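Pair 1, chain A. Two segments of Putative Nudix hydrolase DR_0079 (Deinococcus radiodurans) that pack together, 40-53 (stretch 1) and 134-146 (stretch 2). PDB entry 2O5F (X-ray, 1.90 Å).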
# COMPACT_ATOMS: atom_id res chain seq x y z
N PHE A 40 -6.12 1.10 -1.36
CA PHE A 40 -7.16 0.11 -1.32
C PHE A 40 -8.13 0.42 -2.45
O PHE A 40 -8.47 1.58 -2.67
CB PHE A 40 -7.91 0.17 0.01
CG PHE A 40 -7.15 -0.38 1.17
CD1 PHE A 40 -6.91 -1.74 1.28
CD2 PHE A 40 -6.67 0.47 2.17
CE1 PHE A 40 -6.20 -2.26 2.37
CE2 PHE A 40 -5.95 -0.05 3.26
CZ PHE A 40 -5.72 -1.42 3.35
N LEU A 41 -8.53 -0.62 -3.16
CA LEU A 41 -9.50 -0.49 -4.24
C LEU A 41 -10.81 -0.91 -3.58
O LEU A 41 -10.95 -2.06 -3.15
CB LEU A 41 -9.14 -1.45 -5.37
CG LEU A 41 -10.11 -1.52 -6.55
CD1 LEU A 41 -10.07 -0.20 -7.32
CD2 LEU A 41 -9.72 -2.67 -7.47
N ARG A 42 -11.78 -0.00 -3.49
CA ARG A 42 -13.06 -0.34 -2.88
C ARG A 42 -14.22 -0.20 -3.86
O ARG A 42 -14.32 0.79 -4.58
CB ARG A 42 -13.33 0.54 -1.65
CG ARG A 42 -14.60 0.17 -0.90
CD ARG A 42 -14.91 1.13 0.23
NE ARG A 42 -15.02 2.50 -0.26
CZ ARG A 42 -15.39 3.54 0.49
NH1 ARG A 42 -15.68 3.36 1.78
NH2 ARG A 42 -15.46 4.75 -0.04
N ASN A 43 -15.10 -1.20 -3.88
CA ASN A 43 -16.24 -1.16 -4.78
C ASN A 43 -17.47 -0.52 -4.12
O ASN A 43 -17.40 -0.03 -3.00
CB ASN A 43 -16.58 -2.56 -5.30
CG ASN A 43 -16.99 -3.54 -4.21
OD1 ASN A 43 -17.38 -3.15 -3.11
ND2 ASN A 43 -16.91 -4.83 -4.52
N SER A 44 -18.58 -0.52 -4.84
CA SER A 44 -19.81 0.07 -4.33
C SER A 44 -20.48 -0.80 -3.27
O SER A 44 -21.46 -0.40 -2.66
CB SER A 44 -20.77 0.32 -5.49
OG SER A 44 -20.97 -0.86 -6.24
N GLN A 45 -19.93 -1.99 -3.06
CA GLN A 45 -20.45 -2.91 -2.07
C GLN A 45 -19.70 -2.77 -0.74
O GLN A 45 -20.01 -3.46 0.23
CB GLN A 45 -20.33 -4.35 -2.60
CG GLN A 45 -21.34 -4.70 -3.69
CD GLN A 45 -20.75 -5.58 -4.78
OE1 GLN A 45 -20.29 -5.09 -5.83
NE2 GLN A 45 -20.74 -6.90 -4.55
N GLY A 46 -18.73 -1.87 -0.70
CA GLY A 46 -17.96 -1.67 0.52
C GLY A 46 -16.89 -2.73 0.74
O GLY A 46 -16.40 -2.90 1.86
N GLN A 47 -16.54 -3.45 -0.32
CA GLN A 47 -15.51 -4.49 -0.23
C GLN A 47 -14.20 -3.95 -0.79
O GLN A 47 -14.19 -3.08 -1.65
CB GLN A 47 -15.94 -5.71 -1.05
CG GLN A 47 -17.23 -6.36 -0.56
CD GLN A 47 -17.76 -7.37 -1.55
OE1 GLN A 47 -17.90 -7.08 -2.74
NE2 GLN A 47 -18.08 -8.57 -1.07
N LEU A 48 -13.09 -4.48 -0.29
CA LEU A 48 -11.77 -4.07 -0.76
C LEU A 48 -11.18 -5.22 -1.58
O LEU A 48 -11.34 -6.38 -1.21
CB LEU A 48 -10.86 -3.77 0.44
CG LEU A 48 -11.40 -2.83 1.53
CD1 LEU A 48 -10.39 -2.75 2.67
CD2 LEU A 48 -11.65 -1.43 0.95
N TRP A 49 -10.53 -4.92 -2.70
CA TRP A 49 -9.95 -6.00 -3.49
C TRP A 49 -8.60 -6.32 -2.87
O TRP A 49 -7.66 -5.53 -2.95
CB TRP A 49 -9.77 -5.61 -4.95
CG TRP A 49 -9.43 -6.79 -5.83
CD1 TRP A 49 -10.29 -7.77 -6.26
CD2 TRP A 49 -8.14 -7.14 -6.35
NE1 TRP A 49 -9.60 -8.70 -7.02
CE2 TRP A 49 -8.28 -8.34 -7.08
CE3 TRP A 49 -6.87 -6.55 -6.25
CZ2 TRP A 49 -7.21 -8.96 -7.72
CZ3 TRP A 49 -5.79 -7.17 -6.89
CH2 TRP A 49 -5.97 -8.37 -7.61
N ILE A 50 -8.51 -7.50 -2.27
CA ILE A 50 -7.29 -7.90 -1.58
C ILE A 50 -6.53 -8.97 -2.34
O ILE A 50 -6.99 -10.10 -2.47
CB ILE A 50 -7.63 -8.41 -0.16
CG1 ILE A 50 -8.37 -7.32 0.62
CG2 ILE A 50 -6.35 -8.81 0.56
CD1 ILE A 50 -7.58 -6.01 0.77
N PRO A 51 -5.34 -8.62 -2.85
CA PRO A 51 -4.57 -9.61 -3.59
C PRO A 51 -3.77 -10.51 -2.66
O PRO A 51 -3.68 -10.27 -1.45
CB PRO A 51 -3.66 -8.77 -4.47
CG PRO A 51 -3.38 -7.57 -3.61
CD PRO A 51 -4.73 -7.27 -2.97
N ARG A 52 -3.21 -11.56 -3.24
CA ARG A 52 -2.39 -12.51 -2.53
C ARG A 52 -1.00 -12.31 -3.11
O ARG A 52 -0.76 -12.62 -4.28
CB ARG A 52 -2.89 -13.93 -2.78
CG ARG A 52 -2.56 -14.89 -1.67
CD ARG A 52 -3.19 -16.24 -1.93
NE ARG A 52 -3.69 -16.82 -0.69
CZ ARG A 52 -4.66 -16.28 0.03
NH1 ARG A 52 -5.25 -15.16 -0.37
NH2 ARG A 52 -5.05 -16.86 1.16
N ARG A 53 -0.11 -11.74 -2.29
CA ARG A 53 1.27 -11.44 -2.64
C ARG A 53 2.20 -11.91 -1.52
O ARG A 53 2.90 -11.05 -0.94
CB ARG A 53 1.46 -9.93 -2.79
CG ARG A 53 0.62 -9.28 -3.87
CD ARG A 53 0.64 -7.77 -3.72
NE ARG A 53 -0.01 -7.11 -4.86
CZ ARG A 53 -0.38 -5.84 -4.87
NH1 ARG A 53 -0.18 -5.08 -3.81
NH2 ARG A 53 -0.96 -5.33 -5.95
N ILE A 134 1.22 -11.14 -8.21
CA ILE A 134 -0.07 -11.49 -7.61
C ILE A 134 -0.62 -12.80 -8.16
O ILE A 134 -0.78 -12.95 -9.37
CB ILE A 134 -1.10 -10.37 -7.88
CG1 ILE A 134 -0.61 -9.07 -7.24
CG2 ILE A 134 -2.47 -10.79 -7.36
CD1 ILE A 134 -1.50 -7.87 -7.53
N SER A 135 -0.91 -13.75 -7.28
CA SER A 135 -1.44 -15.03 -7.71
C SER A 135 -2.95 -15.00 -7.94
O SER A 135 -3.51 -15.83 -8.67
CB SER A 135 -1.07 -16.13 -6.70
OG SER A 135 -1.61 -15.88 -5.41
N GLY A 136 -3.61 -14.04 -7.32
CA GLY A 136 -5.05 -13.92 -7.45
C GLY A 136 -5.54 -12.92 -6.42
O GLY A 136 -4.74 -12.44 -5.62
N GLY A 137 -6.82 -12.59 -6.44
CA GLY A 137 -7.32 -11.64 -5.47
C GLY A 137 -8.80 -11.84 -5.23
O GLY A 137 -9.45 -12.57 -5.98
N GLU A 138 -9.34 -11.22 -4.19
CA GLU A 138 -10.75 -11.35 -3.92
C GLU A 138 -11.33 -10.12 -3.24
O GLU A 138 -10.64 -9.39 -2.52
CB GLU A 138 -11.03 -12.62 -3.10
CG GLU A 138 -10.32 -12.73 -1.76
CD GLU A 138 -10.17 -14.18 -1.27
OE1 GLU A 138 -11.17 -14.94 -1.20
OE2 GLU A 138 -9.03 -14.57 -0.92
N TRP A 139 -12.61 -9.88 -3.50
CA TRP A 139 -13.29 -8.75 -2.88
C TRP A 139 -13.69 -9.23 -1.50
O TRP A 139 -14.37 -10.25 -1.35
CB TRP A 139 -14.51 -8.35 -3.70
CG TRP A 139 -14.16 -7.70 -5.02
CD1 TRP A 139 -14.12 -8.30 -6.23
CD2 TRP A 139 -13.80 -6.33 -5.23
NE1 TRP A 139 -13.76 -7.38 -7.20
CE2 TRP A 139 -13.56 -6.16 -6.61
CE3 TRP A 139 -13.66 -5.22 -4.38
CZ2 TRP A 139 -13.19 -4.93 -7.16
CZ3 TRP A 139 -13.30 -3.99 -4.93
CH2 TRP A 139 -13.07 -3.86 -6.31
N LEU A 140 -13.25 -8.51 -0.48
CA LEU A 140 -13.54 -8.90 0.88
C LEU A 140 -13.95 -7.71 1.71
O LEU A 140 -13.46 -6.59 1.50
CB LEU A 140 -12.31 -9.53 1.53
CG LEU A 140 -11.69 -10.80 0.95
CD1 LEU A 140 -10.37 -11.05 1.68
CD2 LEU A 140 -12.63 -11.99 1.10
N THR A 141 -14.84 -7.95 2.65
CA THR A 141 -15.27 -6.90 3.54
C THR A 141 -14.14 -6.75 4.56
O THR A 141 -13.42 -7.71 4.83
CB THR A 141 -16.54 -7.29 4.28
OG1 THR A 141 -16.28 -8.41 5.13
CG2 THR A 141 -17.62 -7.67 3.28
N PRO A 142 -13.95 -5.55 5.11
CA PRO A 142 -12.89 -5.35 6.10
C PRO A 142 -13.03 -6.31 7.28
O PRO A 142 -12.04 -6.76 7.84
CB PRO A 142 -13.08 -3.90 6.51
CG PRO A 142 -13.54 -3.27 5.22
CD PRO A 142 -14.55 -4.27 4.71
N GLU A 143 -14.28 -6.61 7.64
CA GLU A 143 -14.56 -7.52 8.76
C GLU A 143 -14.00 -8.92 8.52
O GLU A 143 -13.33 -9.50 9.38
CB GLU A 143 -16.07 -7.63 8.98
CG GLU A 143 -16.45 -8.55 10.12
CD GLU A 143 -17.94 -8.83 10.17
OE1 GLU A 143 -18.43 -9.61 9.32
OE2 GLU A 143 -18.63 -8.27 11.05
N HIS A 144 -14.28 -9.46 7.34
CA HIS A 144 -13.80 -10.79 6.97
C HIS A 144 -12.28 -10.80 6.84
O HIS A 144 -11.61 -11.76 7.24
CB HIS A 144 -14.44 -11.24 5.65
CG HIS A 144 -15.85 -11.71 5.78
ND1 HIS A 144 -16.66 -11.95 4.69
CD2 HIS A 144 -16.60 -12.00 6.87
CE1 HIS A 144 -17.85 -12.35 5.10
NE2 HIS A 144 -17.84 -12.39 6.42
N LEU A 145 -11.73 -9.74 6.26
CA LEU A 145 -10.28 -9.66 6.09
C LEU A 145 -9.58 -9.67 7.45
O LEU A 145 -8.64 -10.43 7.67
CB LEU A 145 -9.91 -8.38 5.34
CG LEU A 145 -8.40 -8.09 5.23
CD1 LEU A 145 -7.69 -9.26 4.54
CD2 LEU A 145 -8.19 -6.79 4.44
N LEU A 146 -10.03 -8.80 8.35
CA LEU A 146 -9.43 -8.72 9.68
C LEU A 146 -9.58 -10.05 10.42
O LEU A 146 -8.67 -10.48 11.16
CB LEU A 146 -10.09 -7.58 10.48
CG LEU A 146 -9.71 -6.17 10.00
CD1 LEU A 146 -10.46 -5.11 10.80
CD2 LEU A 146 -8.20 -5.99 10.17
O HOH W 1 -10.96 -11.02 -7.86
O HOH W 2 -6.85 -12.97 -1.91

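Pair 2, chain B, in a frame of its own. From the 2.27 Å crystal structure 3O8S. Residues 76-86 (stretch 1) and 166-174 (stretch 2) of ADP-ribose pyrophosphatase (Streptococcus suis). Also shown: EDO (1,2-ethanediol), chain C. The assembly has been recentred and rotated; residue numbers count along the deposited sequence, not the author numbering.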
# COMPACT_ATOMS: atom_id res chain seq x y z
N ALA B 76 -5.89 12.04 3.93
CA ALA B 76 -5.61 13.40 3.46
C ALA B 76 -6.88 13.95 2.80
O ALA B 76 -7.30 13.43 1.77
CB ALA B 76 -4.46 13.38 2.46
N ILE B 77 -7.52 14.92 3.43
CA ILE B 77 -8.79 15.52 2.98
C ILE B 77 -8.56 16.99 2.64
O ILE B 77 -8.07 17.73 3.47
CB ILE B 77 -9.90 15.33 4.07
CG1 ILE B 77 -10.05 13.84 4.50
CG2 ILE B 77 -11.28 15.93 3.62
CD1 ILE B 77 -10.42 13.68 5.99
N PHE B 78 -8.96 17.41 1.44
CA PHE B 78 -8.76 18.80 1.00
C PHE B 78 -10.06 19.53 0.70
O PHE B 78 -11.01 18.95 0.19
CB PHE B 78 -7.84 18.84 -0.26
CG PHE B 78 -6.43 18.38 0.02
CD1 PHE B 78 -6.07 17.03 -0.10
CD2 PHE B 78 -5.46 19.28 0.45
CE1 PHE B 78 -4.76 16.60 0.19
CE2 PHE B 78 -4.15 18.85 0.73
CZ PHE B 78 -3.82 17.51 0.63
N GLN B 79 -10.07 20.83 0.99
CA GLN B 79 -11.13 21.78 0.69
C GLN B 79 -10.41 23.08 0.35
O GLN B 79 -9.64 23.57 1.17
CB GLN B 79 -12.15 21.93 1.86
CG GLN B 79 -13.10 20.71 2.02
CD GLN B 79 -14.05 20.49 0.84
OE1 GLN B 79 -15.00 21.25 0.63
NE2 GLN B 79 -13.84 19.44 0.07
N GLU B 80 -10.54 23.57 -0.90
CA GLU B 80 -9.83 24.76 -1.42
C GLU B 80 -8.30 24.60 -1.29
O GLU B 80 -7.60 25.57 -0.97
CB GLU B 80 -10.29 26.04 -0.69
CG GLU B 80 -11.45 26.75 -1.35
CD GLU B 80 -12.83 26.18 -1.06
OE1 GLU B 80 -13.07 25.71 0.08
OE2 GLU B 80 -13.69 26.25 -1.97
N ASP B 81 -7.79 23.36 -1.51
CA ASP B 81 -6.38 22.97 -1.42
C ASP B 81 -5.81 23.14 0.02
O ASP B 81 -4.59 23.12 0.19
CB ASP B 81 -5.53 23.71 -2.48
CG ASP B 81 -5.74 23.25 -3.92
OD1 ASP B 81 -6.18 22.09 -4.13
OD2 ASP B 81 -5.40 24.02 -4.84
N LYS B 82 -6.69 23.29 1.04
CA LYS B 82 -6.32 23.32 2.46
C LYS B 82 -6.51 21.90 3.01
O LYS B 82 -7.50 21.26 2.66
CB LYS B 82 -7.15 24.34 3.25
CG LYS B 82 -6.83 25.79 2.96
CD LYS B 82 -7.71 26.70 3.81
CE LYS B 82 -7.42 28.16 3.60
NZ LYS B 82 -7.99 28.99 4.71
N ILE B 83 -5.56 21.40 3.85
CA ILE B 83 -5.66 20.02 4.33
C ILE B 83 -6.36 19.90 5.69
O ILE B 83 -6.16 20.75 6.56
CB ILE B 83 -4.25 19.35 4.35
CG1 ILE B 83 -4.37 17.79 4.36
CG2 ILE B 83 -3.33 19.92 5.51
CD1 ILE B 83 -3.13 17.04 3.85
N LEU B 84 -7.15 18.82 5.91
CA LEU B 84 -7.77 18.62 7.22
C LEU B 84 -6.77 17.99 8.23
O LEU B 84 -6.21 16.91 7.98
CB LEU B 84 -9.07 17.80 7.18
CG LEU B 84 -9.66 17.60 8.60
CD1 LEU B 84 -10.75 18.59 8.95
CD2 LEU B 84 -9.96 16.17 8.88
N LEU B 85 -6.61 18.64 9.38
CA LEU B 85 -5.75 18.16 10.47
C LEU B 85 -6.56 18.09 11.75
O LEU B 85 -7.48 18.89 11.95
CB LEU B 85 -4.50 19.04 10.67
CG LEU B 85 -3.55 19.15 9.46
CD1 LEU B 85 -2.60 20.29 9.63
CD2 LEU B 85 -2.81 17.85 9.17
N VAL B 86 -6.24 17.10 12.59
CA VAL B 86 -6.88 16.89 13.89
C VAL B 86 -5.84 17.11 14.98
O VAL B 86 -4.66 16.75 14.81
CB VAL B 86 -7.62 15.54 14.03
CG1 VAL B 86 -8.89 15.52 13.18
CG2 VAL B 86 -6.72 14.34 13.69
N VAL B 166 -9.24 16.63 20.02
CA VAL B 166 -9.87 17.75 20.76
C VAL B 166 -10.29 18.92 19.84
O VAL B 166 -11.06 19.77 20.27
CB VAL B 166 -8.95 18.23 21.93
CG1 VAL B 166 -8.85 17.16 23.01
CG2 VAL B 166 -7.55 18.62 21.45
N ALA B 167 -9.81 18.94 18.57
CA ALA B 167 -10.12 19.95 17.55
C ALA B 167 -9.72 19.46 16.16
O ALA B 167 -9.02 18.46 16.02
CB ALA B 167 -9.43 21.28 17.86
N SER B 168 -10.18 20.18 15.12
CA SER B 168 -9.91 19.92 13.71
C SER B 168 -10.04 21.22 12.91
O SER B 168 -10.65 22.17 13.38
CB SER B 168 -10.86 18.86 13.16
OG SER B 168 -12.16 19.42 13.10
N GLY B 169 -9.42 21.27 11.75
CA GLY B 169 -9.47 22.45 10.92
C GLY B 169 -8.83 22.24 9.57
O GLY B 169 -8.10 21.26 9.38
N PHE B 170 -9.12 23.14 8.62
CA PHE B 170 -8.50 23.11 7.31
C PHE B 170 -7.37 24.11 7.32
O PHE B 170 -7.56 25.27 7.70
CB PHE B 170 -9.50 23.38 6.19
CG PHE B 170 -10.39 22.19 5.93
CD1 PHE B 170 -9.96 21.15 5.10
CD2 PHE B 170 -11.65 22.10 6.50
CE1 PHE B 170 -10.78 20.05 4.86
CE2 PHE B 170 -12.47 21.00 6.25
CZ PHE B 170 -12.03 19.98 5.42
N PHE B 171 -6.17 23.62 7.00
CA PHE B 171 -4.98 24.45 7.07
C PHE B 171 -4.29 24.53 5.73
O PHE B 171 -4.16 23.53 5.05
CB PHE B 171 -4.00 23.90 8.13
CG PHE B 171 -4.54 23.94 9.54
CD1 PHE B 171 -5.26 22.86 10.05
CD2 PHE B 171 -4.32 25.04 10.36
CE1 PHE B 171 -5.76 22.90 11.35
CE2 PHE B 171 -4.81 25.07 11.67
CZ PHE B 171 -5.52 23.99 12.16
N SER B 172 -3.83 25.74 5.39
CA SER B 172 -3.05 26.02 4.20
C SER B 172 -1.64 25.43 4.40
O SER B 172 -1.10 25.49 5.51
CB SER B 172 -3.00 27.53 3.97
OG SER B 172 -2.09 27.91 2.95
N LEU B 173 -1.05 24.86 3.34
CA LEU B 173 0.29 24.26 3.44
C LEU B 173 1.40 25.31 3.65
O LEU B 173 2.53 24.94 3.98
CB LEU B 173 0.62 23.39 2.22
CG LEU B 173 -0.16 22.09 2.00
CD1 LEU B 173 0.73 21.07 1.41
CD2 LEU B 173 -0.72 21.49 3.28
N ASP B 174 1.06 26.61 3.49
CA ASP B 174 1.98 27.73 3.70
C ASP B 174 1.88 28.24 5.14
O ASP B 174 2.73 29.02 5.56
CB ASP B 174 1.68 28.87 2.70
CG ASP B 174 1.64 28.44 1.24
OD1 ASP B 174 2.60 27.75 0.78
OD2 ASP B 174 0.66 28.80 0.54
C1 EDO C . -14.61 19.23 10.93
O1 EDO C . -13.55 18.26 11.11
C2 EDO C . -14.51 20.10 9.68
O2 EDO C . -13.52 21.11 9.86
O HOH W 3 -2.68 24.62 0.78

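The sharpest difference lies beneath one aromatic ring. In pair 1 the residue facing W139(A) across the strands is a second indole, W49(A); in pair 2 the matching position opposite F170(B) is an aliphatic side chain, L84(B). The edge of W49(A) points toward the face of W139(A), with five-membered ring centroids 4.8 Å apart and planes at 65°, and W49(A) CB lies 3.8 Å from the centroid of the W139(A) six-membered ring, 7° off its normal. In pair 2 a methyl group covers the ring instead: L84(B) CD1 is 4.1 Å from the F170(B) ring centroid, 18° off the normal.

This difference sits on a closely matching frame. Superposing N, CA and C of 14 central residues gives an RMSD of 0.5 Å. In each pair a hairpin strand runs antiparallel to a strand at least 81 residues away in sequence, the axes making 152° in pair 1 and 158° in pair 2. Two hydrogen-bonded bridges coincide, L48(A)–L140(A) with I83(B)–F171(B) and I50(A)–E138(A) with L85(B)–G169(B). The evidence is direct: L48(A) N donates to L140(A) O at 2.8 Å, as I83(B) N does to F171(B) O, also at 2.8 Å.

The opposite ring face is covered by the matched pair N43(A) and Q79(B), although their CA atoms fall 2.0 Å apart. N43(A) CB is 4.1 Å from the W139(A) six-membered ring centroid, and Q79(B) CB is 4.0 Å from that of F170(B). Each central ring is therefore sandwiched, and the side-chain centres of W139(A) and F170(B) superpose to 0.5 Å. The two turns differ by one residue, S44(A) having no counterpart: pair 1 makes a type I turn from N43(A) to G46(A), pair 2 a type I' turn from Q79(B) to K82(B). N43(A) also braces its turn, OD1 accepting from Q47(A) N at 2.9 Å while ND2 donates to Q47(A) OE1 at 3.0 Å.

The larger indole of W49(A) extends over G137(A), its CZ2 3.5 Å from G137(A) CA. An ideal CB on that glycine would sit 2.2 Å from W49(A) CZ2, a clash, so the bare backbone makes room for the ring. At the matching position pair 2 has S168(B), whose CB rests 4.2 Å from L84(B) CD1. Solvent components differ here too: a water links W49(A) NE1 (2.8 Å) to G137(A) O (2.9 Å), whereas S168(B) OG donates to O1 of a 1,2-ethanediol, probably from the crystallisation liquor, at 2.7 Å.

The face carrying L48(A), I50(A) and L140(A), or I83(B), L85(B) and F171(B), has apolar contacts in both pairs, made differently; in pair 1 it also carries E138(A), in a long salt bridge with R52(A) (R52(A) NH1 to E138(A) OE2, 3.9 Å), where the position matching E138(A) in pair 2 is G169(B). I50(A) CB meets L140(A) CD1 at 4.2 Å, while L85(B) CD1 meets the ring atom F171(B) CD1 at 3.7 Å. Next along, L48(A) CD1 approaches P142(A) CG at 4.1 Å, and the equivalent I83(B) CG2 approaches L173(B) CD2 at 3.8 Å.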